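Malonyl-CoA-[acyl-carrier-protein] transacylase (PDB 3TQE) probably catalyses transfer of the malonyl group from malonyl-CoA to holo-acyl carrier protein, yielding malonyl-ACP and free CoA for fatty acid synthesis. Local coordinates at residues A[134-142]-A[192-203]; A[269-280]-A[293-302]. All coordinates share one frame; numbering follows the deposited sequence.

Contact 1. Residues A[134-142]-A[192-203]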
loop_
_atom_site.group_PDB
_atom_site.type_symbol
_atom_site.label_atom_id
_atom_site.label_comp_id
_atom_site.label_asym_id
_atom_site.label_seq_id
_atom_site.Cartn_x
_atom_site.Cartn_y
_atom_site.Cartn_z
ATOM N N GLY A 134 13.726 -1.369 15.889
ATOM C CA GLY A 134 13.049 -0.413 15.023
ATOM C C GLY A 134 11.629 -0.178 15.489
ATOM O O GLY A 134 11.044 -0.944 16.266
ATOM N N ALA A 135 11.049 0.884 14.973
ATOM C CA ALA A 135 9.675 1.211 15.280
ATOM C C ALA A 135 9.117 2.159 14.234
ATOM O O ALA A 135 9.845 2.768 13.464
ATOM C CB ALA A 135 9.563 1.856 16.678
HETATM N N MSE A 136 7.796 2.257 14.251
HETATM C CA MSE A 136 7.074 3.261 13.508
HETATM C C MSE A 136 6.087 3.893 14.431
HETATM O O MSE A 136 5.615 3.273 15.384
HETATM C CB MSE A 136 6.342 2.664 12.299
HETATM C CG MSE A 136 7.265 1.976 11.336
HETATM SE SE MSE A 136 6.458 1.452 9.673
HETATM C CE MSE A 136 6.539 3.149 8.809
ATOM N N GLY A 137 5.766 5.133 14.139
ATOM C CA GLY A 137 4.843 5.892 14.941
ATOM C C GLY A 137 4.006 6.833 14.116
ATOM O O GLY A 137 4.474 7.404 13.163
ATOM N N ALA A 138 2.768 7.011 14.533
ATOM C CA ALA A 138 1.832 7.884 13.875
ATOM C C ALA A 138 1.728 9.183 14.609
ATOM O O ALA A 138 1.593 9.189 15.833
ATOM C CB ALA A 138 0.483 7.223 13.845
ATOM N N ILE A 139 1.773 10.274 13.858
ATOM C CA ILE A 139 1.632 11.607 14.401
ATOM C C ILE A 139 0.468 12.255 13.688
ATOM O O ILE A 139 0.452 12.319 12.458
ATOM C CB ILE A 139 2.875 12.441 14.201
ATOM C CG1 ILE A 139 4.063 11.786 14.908
ATOM C CG2 ILE A 139 2.653 13.844 14.727
ATOM C CD1 ILE A 139 5.368 12.469 14.649
ATOM N N ILE A 140 -0.506 12.721 14.458
ATOM C CA ILE A 140 -1.667 13.382 13.887
ATOM C C ILE A 140 -1.717 14.779 14.439
ATOM O O ILE A 140 -1.633 14.963 15.652
ATOM C CB ILE A 140 -2.945 12.624 14.214
ATOM C CG1 ILE A 140 -2.854 11.212 13.630
ATOM C CG2 ILE A 140 -4.152 13.389 13.698
ATOM C CD1 ILE A 140 -4.111 10.401 13.724
ATOM N N GLY A 141 -1.819 15.761 13.552
ATOM C CA GLY A 141 -2.030 17.150 13.947
ATOM C C GLY A 141 -0.885 18.116 13.757
ATOM O O GLY A 141 -1.021 19.314 14.099
ATOM N N LEU A 142 0.239 17.643 13.224
ATOM C CA LEU A 142 1.366 18.493 12.866
ATOM C C LEU A 142 1.620 18.360 11.371
ATOM O O LEU A 142 1.319 17.319 10.780
ATOM C CB LEU A 142 2.635 18.074 13.611
ATOM C CG LEU A 142 2.623 18.193 15.127
ATOM C CD1 LEU A 142 3.945 17.690 15.658
ATOM C CD2 LEU A 142 2.378 19.625 15.579
ATOM N N ALA A 192 0.929 17.854 18.854
ATOM C CA ALA A 192 0.285 16.790 18.132
ATOM C C ALA A 192 -0.899 16.259 18.910
ATOM O O ALA A 192 -0.814 16.109 20.134
ATOM C CB ALA A 192 1.281 15.654 17.847
ATOM N N LYS A 193 -2.000 15.987 18.212
ATOM C CA LYS A 193 -3.176 15.413 18.849
ATOM C C LYS A 193 -2.923 13.958 19.231
ATOM O O LYS A 193 -3.307 13.514 20.318
ATOM C CB LYS A 193 -4.401 15.551 17.939
ATOM C CG LYS A 193 -4.773 17.007 17.694
ATOM C CD LYS A 193 -6.085 17.181 16.946
ATOM C CE LYS A 193 -6.610 18.611 17.110
ATOM N NZ LYS A 193 -7.453 19.047 15.953
ATOM N N ILE A 194 -2.254 13.228 18.345
ATOM C CA ILE A 194 -1.893 11.854 18.592
ATOM C C ILE A 194 -0.436 11.705 18.198
ATOM O O ILE A 194 -0.014 12.222 17.173
ATOM C CB ILE A 194 -2.741 10.909 17.745
ATOM C CG1 ILE A 194 -4.203 10.973 18.196
ATOM C CG2 ILE A 194 -2.207 9.472 17.801
ATOM C CD1 ILE A 194 -4.431 10.381 19.545
ATOM N N ALA A 195 0.339 11.028 19.031
ATOM C CA ALA A 195 1.715 10.653 18.666
ATOM C C ALA A 195 1.968 9.337 19.351
ATOM O O ALA A 195 2.242 9.291 20.571
ATOM C CB ALA A 195 2.718 11.705 19.079
ATOM N N LYS A 196 1.819 8.250 18.604
ATOM C CA LYS A 196 1.737 6.913 19.180
ATOM C C LYS A 196 2.484 5.912 18.332
ATOM O O LYS A 196 2.442 6.008 17.124
ATOM C CB LYS A 196 0.258 6.481 19.234
ATOM C CG LYS A 196 -0.010 5.306 20.150
ATOM C CD LYS A 196 -1.482 5.229 20.521
ATOM C CE LYS A 196 -1.682 4.506 21.849
ATOM N NZ LYS A 196 -3.131 4.297 22.170
ATOM N N ARG A 197 3.116 4.929 18.950
ATOM C CA ARG A 197 3.666 3.821 18.192
ATOM C C ARG A 197 2.558 3.064 17.470
ATOM O O ARG A 197 1.458 2.909 18.003
ATOM C CB ARG A 197 4.360 2.827 19.111
ATOM C CG ARG A 197 5.617 3.339 19.713
ATOM C CD ARG A 197 6.801 2.995 18.878
ATOM N NE ARG A 197 7.238 1.613 19.093
ATOM C CZ ARG A 197 8.259 1.209 19.867
ATOM N NH1 ARG A 197 9.018 2.049 20.541
ATOM N NH2 ARG A 197 8.537 -0.080 19.950
ATOM N N ILE A 198 2.851 2.622 16.262
ATOM C CA ILE A 198 1.996 1.712 15.497
ATOM C C ILE A 198 2.508 0.303 15.805
ATOM O O ILE A 198 3.712 0.133 16.005
ATOM C CB ILE A 198 2.151 1.980 13.978
ATOM C CG1 ILE A 198 1.777 3.421 13.631
ATOM C CG2 ILE A 198 1.309 1.027 13.155
ATOM C CD1 ILE A 198 2.109 3.787 12.210
ATOM N N PRO A 199 1.623 -0.715 15.837
ATOM C CA PRO A 199 2.042 -2.091 16.162
ATOM C C PRO A 199 2.749 -2.835 15.020
ATOM O O PRO A 199 2.250 -3.840 14.496
ATOM C CB PRO A 199 0.713 -2.774 16.523
ATOM C CG PRO A 199 -0.293 -2.031 15.754
ATOM C CD PRO A 199 0.153 -0.605 15.817
ATOM N N VAL A 200 3.906 -2.323 14.643
ATOM C CA VAL A 200 4.799 -2.987 13.706
ATOM C C VAL A 200 6.201 -2.958 14.307
ATOM O O VAL A 200 6.531 -2.099 15.120
ATOM C CB VAL A 200 4.796 -2.306 12.329
ATOM C CG1 VAL A 200 3.410 -2.411 11.672
ATOM C CG2 VAL A 200 5.239 -0.845 12.447
ATOM N N SER A 201 7.005 -3.943 13.963
ATOM C CA SER A 201 8.390 -3.985 14.418
ATOM C C SER A 201 9.264 -3.332 13.348
ATOM O O SER A 201 10.308 -2.761 13.647
ATOM C CB SER A 201 8.836 -5.436 14.684
ATOM O OG SER A 201 8.771 -6.249 13.505
ATOM N N VAL A 202 8.825 -3.404 12.097
ATOM C CA VAL A 202 9.710 -3.137 10.975
ATOM C C VAL A 202 9.673 -1.675 10.613
ATOM O O VAL A 202 8.609 -1.161 10.301
ATOM C CB VAL A 202 9.254 -3.955 9.755
ATOM C CG1 VAL A 202 10.102 -3.614 8.531
ATOM C CG2 VAL A 202 9.330 -5.440 10.094
ATOM N N PRO A 203 10.818 -0.985 10.668
ATOM C CA PRO A 203 10.818 0.438 10.362
ATOM C C PRO A 203 10.965 0.682 8.866
ATOM O O PRO A 203 12.037 0.923 8.343
ATOM C CB PRO A 203 12.034 0.943 11.124
ATOM C CG PRO A 203 12.994 -0.204 11.052
ATOM C CD PRO A 203 12.128 -1.440 11.175
HETATM O O HOH W 1 12.300 -3.760 15.254
HETATM O O HOH W 2 6.391 0.390 16.063
#

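Contact 2. Residues A[269-280]-A[293-302]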
loop_
_atom_site.group_PDB
_atom_site.type_symbol
_atom_site.label_atom_id
_atom_site.label_comp_id
_atom_site.label_asym_id
_atom_site.label_seq_id
_atom_site.Cartn_x
_atom_site.Cartn_y
_atom_site.Cartn_z
ATOM N N GLU A 269 -6.006 14.334 -8.098
ATOM C CA GLU A 269 -7.085 15.306 -8.054
ATOM C C GLU A 269 -6.818 16.480 -8.956
ATOM O O GLU A 269 -7.751 16.972 -9.591
ATOM C CB GLU A 269 -7.326 15.742 -6.638
ATOM C CG GLU A 269 -7.927 14.647 -5.833
ATOM C CD GLU A 269 -8.721 15.147 -4.683
ATOM O OE1 GLU A 269 -8.186 15.999 -3.947
ATOM O OE2 GLU A 269 -9.864 14.678 -4.514
ATOM N N GLU A 270 -5.554 16.863 -9.090
ATOM C CA GLU A 270 -5.200 17.945 -10.014
ATOM C C GLU A 270 -5.452 17.581 -11.469
ATOM O O GLU A 270 -5.591 18.473 -12.319
ATOM C CB GLU A 270 -3.743 18.341 -9.855
ATOM C CG GLU A 270 -3.488 19.166 -8.641
ATOM C CD GLU A 270 -2.005 19.378 -8.373
ATOM O OE1 GLU A 270 -1.163 18.995 -9.238
ATOM O OE2 GLU A 270 -1.674 19.922 -7.295
ATOM N N GLN A 271 -5.487 16.286 -11.761
ATOM C CA GLN A 271 -5.833 15.777 -13.065
ATOM C C GLN A 271 -7.344 15.665 -13.281
ATOM O O GLN A 271 -7.805 15.233 -14.359
ATOM C CB GLN A 271 -5.125 14.443 -13.302
ATOM C CG GLN A 271 -3.581 14.601 -13.344
ATOM C CD GLN A 271 -3.121 15.551 -14.434
ATOM O OE1 GLN A 271 -3.610 15.474 -15.533
ATOM N NE2 GLN A 271 -2.146 16.420 -14.142
ATOM N N GLY A 272 -8.121 16.124 -12.317
ATOM C CA GLY A 272 -9.567 16.123 -12.439
ATOM C C GLY A 272 -10.249 14.869 -11.944
ATOM O O GLY A 272 -11.453 14.710 -12.082
ATOM N N ILE A 273 -9.500 13.985 -11.311
ATOM C CA ILE A 273 -10.059 12.730 -10.879
ATOM C C ILE A 273 -10.365 12.855 -9.417
ATOM O O ILE A 273 -9.432 13.015 -8.609
ATOM C CB ILE A 273 -9.053 11.598 -11.104
ATOM C CG1 ILE A 273 -8.737 11.470 -12.600
ATOM C CG2 ILE A 273 -9.576 10.308 -10.456
ATOM C CD1 ILE A 273 -7.535 10.651 -12.952
ATOM N N LYS A 274 -11.639 12.743 -9.065
ATOM C CA LYS A 274 -12.063 12.882 -7.687
ATOM C C LYS A 274 -12.849 11.685 -7.204
ATOM O O LYS A 274 -13.388 11.731 -6.129
ATOM C CB LYS A 274 -12.847 14.179 -7.470
ATOM C CG LYS A 274 -11.982 15.357 -7.826
ATOM C CD LYS A 274 -12.409 16.684 -7.249
ATOM C CE LYS A 274 -11.305 17.708 -7.471
ATOM N NZ LYS A 274 -10.529 17.451 -8.741
ATOM N N VAL A 275 -12.873 10.613 -7.990
ATOM C CA VAL A 275 -13.534 9.376 -7.613
ATOM C C VAL A 275 -12.455 8.317 -7.542
ATOM O O VAL A 275 -11.668 8.152 -8.460
ATOM C CB VAL A 275 -14.574 8.944 -8.634
ATOM C CG1 VAL A 275 -15.145 7.606 -8.284
ATOM C CG2 VAL A 275 -15.661 9.999 -8.705
ATOM N N PHE A 276 -12.376 7.688 -6.390
ATOM C CA PHE A 276 -11.353 6.694 -6.097
ATOM C C PHE A 276 -12.058 5.400 -5.726
ATOM O O PHE A 276 -13.047 5.412 -4.998
ATOM C CB PHE A 276 -10.520 7.147 -4.895
ATOM C CG PHE A 276 -9.753 8.416 -5.143
ATOM C CD1 PHE A 276 -8.432 8.382 -5.550
ATOM C CD2 PHE A 276 -10.369 9.644 -5.019
ATOM C CE1 PHE A 276 -7.742 9.544 -5.792
ATOM C CE2 PHE A 276 -9.658 10.822 -5.278
ATOM C CZ PHE A 276 -8.369 10.761 -5.672
HETATM N N MSE A 277 -11.528 4.283 -6.191
HETATM C CA MSE A 277 -12.030 2.973 -5.800
HETATM C C MSE A 277 -10.927 2.320 -5.025
HETATM O O MSE A 277 -9.785 2.288 -5.493
HETATM C CB MSE A 277 -12.322 2.098 -7.008
HETATM C CG MSE A 277 -13.667 2.254 -7.551
HETATM SE SE MSE A 277 -13.793 3.960 -8.336
HETATM C CE MSE A 277 -15.549 3.723 -9.134
ATOM N N GLU A 278 -11.257 1.827 -3.845
ATOM C CA GLU A 278 -10.287 1.172 -3.005
ATOM C C GLU A 278 -10.278 -0.303 -3.363
ATOM O O GLU A 278 -11.240 -1.042 -3.118
ATOM C CB GLU A 278 -10.586 1.420 -1.531
ATOM C CG GLU A 278 -9.553 0.827 -0.583
ATOM C CD GLU A 278 -9.380 1.567 0.746
ATOM O OE1 GLU A 278 -10.233 2.404 1.134
ATOM O OE2 GLU A 278 -8.339 1.308 1.403
ATOM N N CYS A 279 -9.228 -0.704 -4.051
ATOM C CA CYS A 279 -9.141 -2.031 -4.620
ATOM C C CYS A 279 -8.388 -2.936 -3.677
ATOM O O CYS A 279 -7.249 -3.291 -3.892
ATOM C CB CYS A 279 -8.502 -1.972 -5.991
ATOM S SG CYS A 279 -8.723 -3.464 -6.950
ATOM N N GLY A 280 -9.060 -3.302 -2.610
ATOM C CA GLY A 280 -8.484 -4.146 -1.574
ATOM C C GLY A 280 -9.417 -4.201 -0.399
ATOM O O GLY A 280 -10.493 -3.588 -0.391
ATOM N N ASP A 293 -9.086 15.379 0.912
ATOM C CA ASP A 293 -10.138 16.138 0.217
ATOM C C ASP A 293 -11.517 15.636 0.584
ATOM O O ASP A 293 -11.949 14.588 0.119
ATOM C CB ASP A 293 -9.955 16.051 -1.288
ATOM C CG ASP A 293 -11.087 16.758 -2.062
ATOM O OD1 ASP A 293 -11.867 17.517 -1.445
ATOM O OD2 ASP A 293 -11.224 16.510 -3.278
ATOM N N ARG A 294 -12.246 16.412 1.381
ATOM C CA ARG A 294 -13.554 15.983 1.859
ATOM C C ARG A 294 -14.572 15.843 0.721
ATOM O O ARG A 294 -15.588 15.169 0.878
ATOM C CB ARG A 294 -14.076 16.958 2.926
ATOM C CG ARG A 294 -15.247 16.438 3.754
ATOM C CD ARG A 294 -14.906 15.180 4.557
ATOM N NE ARG A 294 -13.714 15.337 5.403
ATOM C CZ ARG A 294 -13.289 14.433 6.290
ATOM N NH1 ARG A 294 -13.946 13.290 6.472
ATOM N NH2 ARG A 294 -12.201 14.681 7.012
ATOM N N GLN A 295 -14.295 16.460 -0.423
ATOM C CA GLN A 295 -15.185 16.368 -1.569
ATOM C C GLN A 295 -14.903 15.163 -2.470
ATOM O O GLN A 295 -15.658 14.879 -3.399
ATOM C CB GLN A 295 -15.122 17.663 -2.389
ATOM C CG GLN A 295 -15.513 18.916 -1.587
ATOM C CD GLN A 295 -16.832 18.758 -0.843
ATOM O OE1 GLN A 295 -16.940 19.100 0.344
ATOM N NE2 GLN A 295 -17.843 18.232 -1.531
ATOM N N SER A 296 -13.822 14.441 -2.206
ATOM C CA SER A 296 -13.565 13.237 -2.977
ATOM C C SER A 296 -14.590 12.177 -2.629
ATOM O O SER A 296 -15.268 12.242 -1.611
ATOM C CB SER A 296 -12.170 12.715 -2.680
ATOM O OG SER A 296 -12.069 12.315 -1.336
ATOM N N GLU A 297 -14.698 11.190 -3.492
ATOM C CA GLU A 297 -15.537 10.047 -3.252
ATOM C C GLU A 297 -14.675 8.802 -3.344
ATOM O O GLU A 297 -13.942 8.666 -4.295
ATOM C CB GLU A 297 -16.598 10.006 -4.335
ATOM C CG GLU A 297 -17.543 8.847 -4.246
ATOM C CD GLU A 297 -18.734 8.956 -5.189
ATOM O OE1 GLU A 297 -18.730 9.816 -6.085
ATOM O OE2 GLU A 297 -19.691 8.171 -5.024
ATOM N N ILE A 298 -14.742 7.927 -2.347
ATOM C CA ILE A 298 -13.980 6.683 -2.365
ATOM C C ILE A 298 -14.969 5.559 -2.196
ATOM O O ILE A 298 -15.754 5.527 -1.234
ATOM C CB ILE A 298 -12.895 6.603 -1.263
ATOM C CG1 ILE A 298 -12.054 7.878 -1.241
ATOM C CG2 ILE A 298 -11.987 5.374 -1.494
ATOM C CD1 ILE A 298 -12.504 8.903 -0.230
ATOM N N LEU A 299 -14.963 4.655 -3.152
ATOM C CA LEU A 299 -15.909 3.576 -3.173
ATOM C C LEU A 299 -15.244 2.269 -2.806
ATOM O O LEU A 299 -14.192 1.940 -3.314
ATOM C CB LEU A 299 -16.492 3.462 -4.561
ATOM C CG LEU A 299 -17.263 4.718 -5.001
ATOM C CD1 LEU A 299 -17.332 4.757 -6.527
ATOM C CD2 LEU A 299 -18.616 4.687 -4.388
ATOM N N PRO A 300 -15.851 1.522 -1.886
ATOM C CA PRO A 300 -15.356 0.214 -1.548
ATOM C C PRO A 300 -15.762 -0.826 -2.575
ATOM O O PRO A 300 -16.762 -0.669 -3.288
ATOM C CB PRO A 300 -16.044 -0.080 -0.228
ATOM C CG PRO A 300 -17.291 0.604 -0.313
ATOM C CD PRO A 300 -17.061 1.851 -1.129
ATOM N N LEU A 301 -15.001 -1.902 -2.631
ATOM C CA LEU A 301 -15.176 -2.926 -3.649
ATOM C C LEU A 301 -15.183 -4.335 -3.071
ATOM O O LEU A 301 -14.772 -5.276 -3.734
ATOM C CB LEU A 301 -14.073 -2.809 -4.680
ATOM C CG LEU A 301 -14.027 -1.529 -5.511
ATOM C CD1 LEU A 301 -12.846 -1.632 -6.462
ATOM C CD2 LEU A 301 -15.325 -1.286 -6.281
ATOM N N THR A 302 -15.634 -4.480 -1.841
ATOM C CA THR A 302 -15.418 -5.726 -1.129
ATOM C C THR A 302 -16.568 -6.730 -1.221
ATOM O O THR A 302 -16.499 -7.806 -0.629
ATOM C CB THR A 302 -15.092 -5.434 0.313
ATOM O OG1 THR A 302 -16.049 -4.505 0.822
ATOM C CG2 THR A 302 -13.679 -4.863 0.441
HETATM O O HOH W 3 -16.081 13.234 -6.366
HETATM O O HOH W 4 -12.570 -1.976 -1.094
#

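Contact 1. Residues A[134-142]-A[192-203]
Selenomethionine M136 and V200 form the close-packed end of this contact, with M136 CG 3.6 Å from V200 CG2. The methyl lies aslant the M136 chain, not along it. M136 CG stands anti to its own carbonyl carbon (chi1 -59°), and the next bond continues extended, which carries SE to within 3.4 Å of V202 O. This buried end borders the presumed catalytic pocket: the M136 side chain is about 5 Å from that of H205, a predicted active-site residue, and about 5 Å from a bound glycine.

Between the ends, strands 134-140 and 194-197 pair antiparallel at 166°. A138 and K196 form a hydrogen-bonded pair, A138 N lying 2.8 Å from K196 O. Regular pairing runs from G137 opposite R197 to I140 opposite I194 and changes only at the two ends. I198 N reaches M136 O from 37° above the carbonyl plane, and beyond it a water accepts from M136 N while facing I198 O and V200 O. At the other end K193 and I194 both oppose I140, a classic beta bulge in which the K193 bond is weak.

The face carrying A138, I140, I194 and K196 is looser. I140 and I194 lie side by side, CB to CB 3.9 Å, but the ends of I194 and K196 lead away and both residues are exposed. R197, also exposed, bends at chi2 and chi3, bringing one guanidinium face over A135 CB, 3.4 Å from NE; its NH1 makes a salt bridge to D181.

Strand 194-197 is an edge strand of the mixed sheet, whose strands and helices from 134-140 to 194-197 fit the ferredoxin-like subdomain of FabD enzymes. Strand 134-140 bonds on its far edge to strand 170-174, and helix 177-189 covers I139 and A195 through L184, A187 and K188.

Contact 2. Residues A[269-280]-A[293-302]
L299 CD1 settles into the notch between V275 and selenomethionine M277, 4.0 Å from V275 CG1. Its still closer approach to the M277 methyl is doubtful, since M277 has two conformers. L299 and M277 run side by side and point the same way. Two residues on, L301 projects toward the other strand and fills a hollow bounded by M277, E278 O and C279, its CD1 3.8 Å from M277 CB. I77 and W81 of helix 63-83 also touch L301.

On the opposite face F276 is the large bump. I298 CG1 lies 4.0 Å from F276 CB, while the ring turns its edge, in plane, to E297 O and E269 CG. S296 CB comes obliquely to the ring, 4.1 Å from CE2.

Strands 275-278 and 297-300, with helix 284-292 between them, make a beta-alpha-beta crossover; the strands run parallel, 26° apart, and the helix rests on F276 and I298 through I289. Four backbone bonds alternate across them, from K274 O to E278 N, three nearly straight at the carbonyl. E278 extends from the same face, CG anti to its backbone N (chi1 -177°), so that its carboxylate accepts from L285 N and A286 N at the start of that helix.

Ahead of the strands, E269 crosses D293 obliquely, with carboxylate planes 63° apart. E269 OE2 is only 2.6 Å from D293 OD2, close enough that one acid probably holds a proton. S296 CB fits beside the pair, 3.5 Å from E269 OE2. K274 folds back to donate from NZ to E269 O. At the other end the strands part, T302 CG2 abuts G280 O at 3.5 Å, and a water accepts from L301 N while donating to E278 O and G280 O.

How the contacts relate
From the N terminus, the chain first lays down strands 9-12 and 91-94 of the parallel sheet and then leaves for the mixed sheet. Contact 1 closes a loop there: 49 residues, including strands 160-167 and 170-174 and helix 177-189, separate its segments. After adding strand 259-260 to the mixed sheet, the chain returns to the parallel sheet, where contact 2 closes a shorter loop of 12 residues, mostly helix 284-292, and sets 297-300 beside 275-278, whose other neighbour is 9-12. The loops neither nest nor cross, contact 1 being complete before contact 2 begins. Their centres are 25 Å apart and their nearest atoms about 11 Å. Each includes an outermost strand, 194-197 of the mixed sheet and 297-300 of the parallel one.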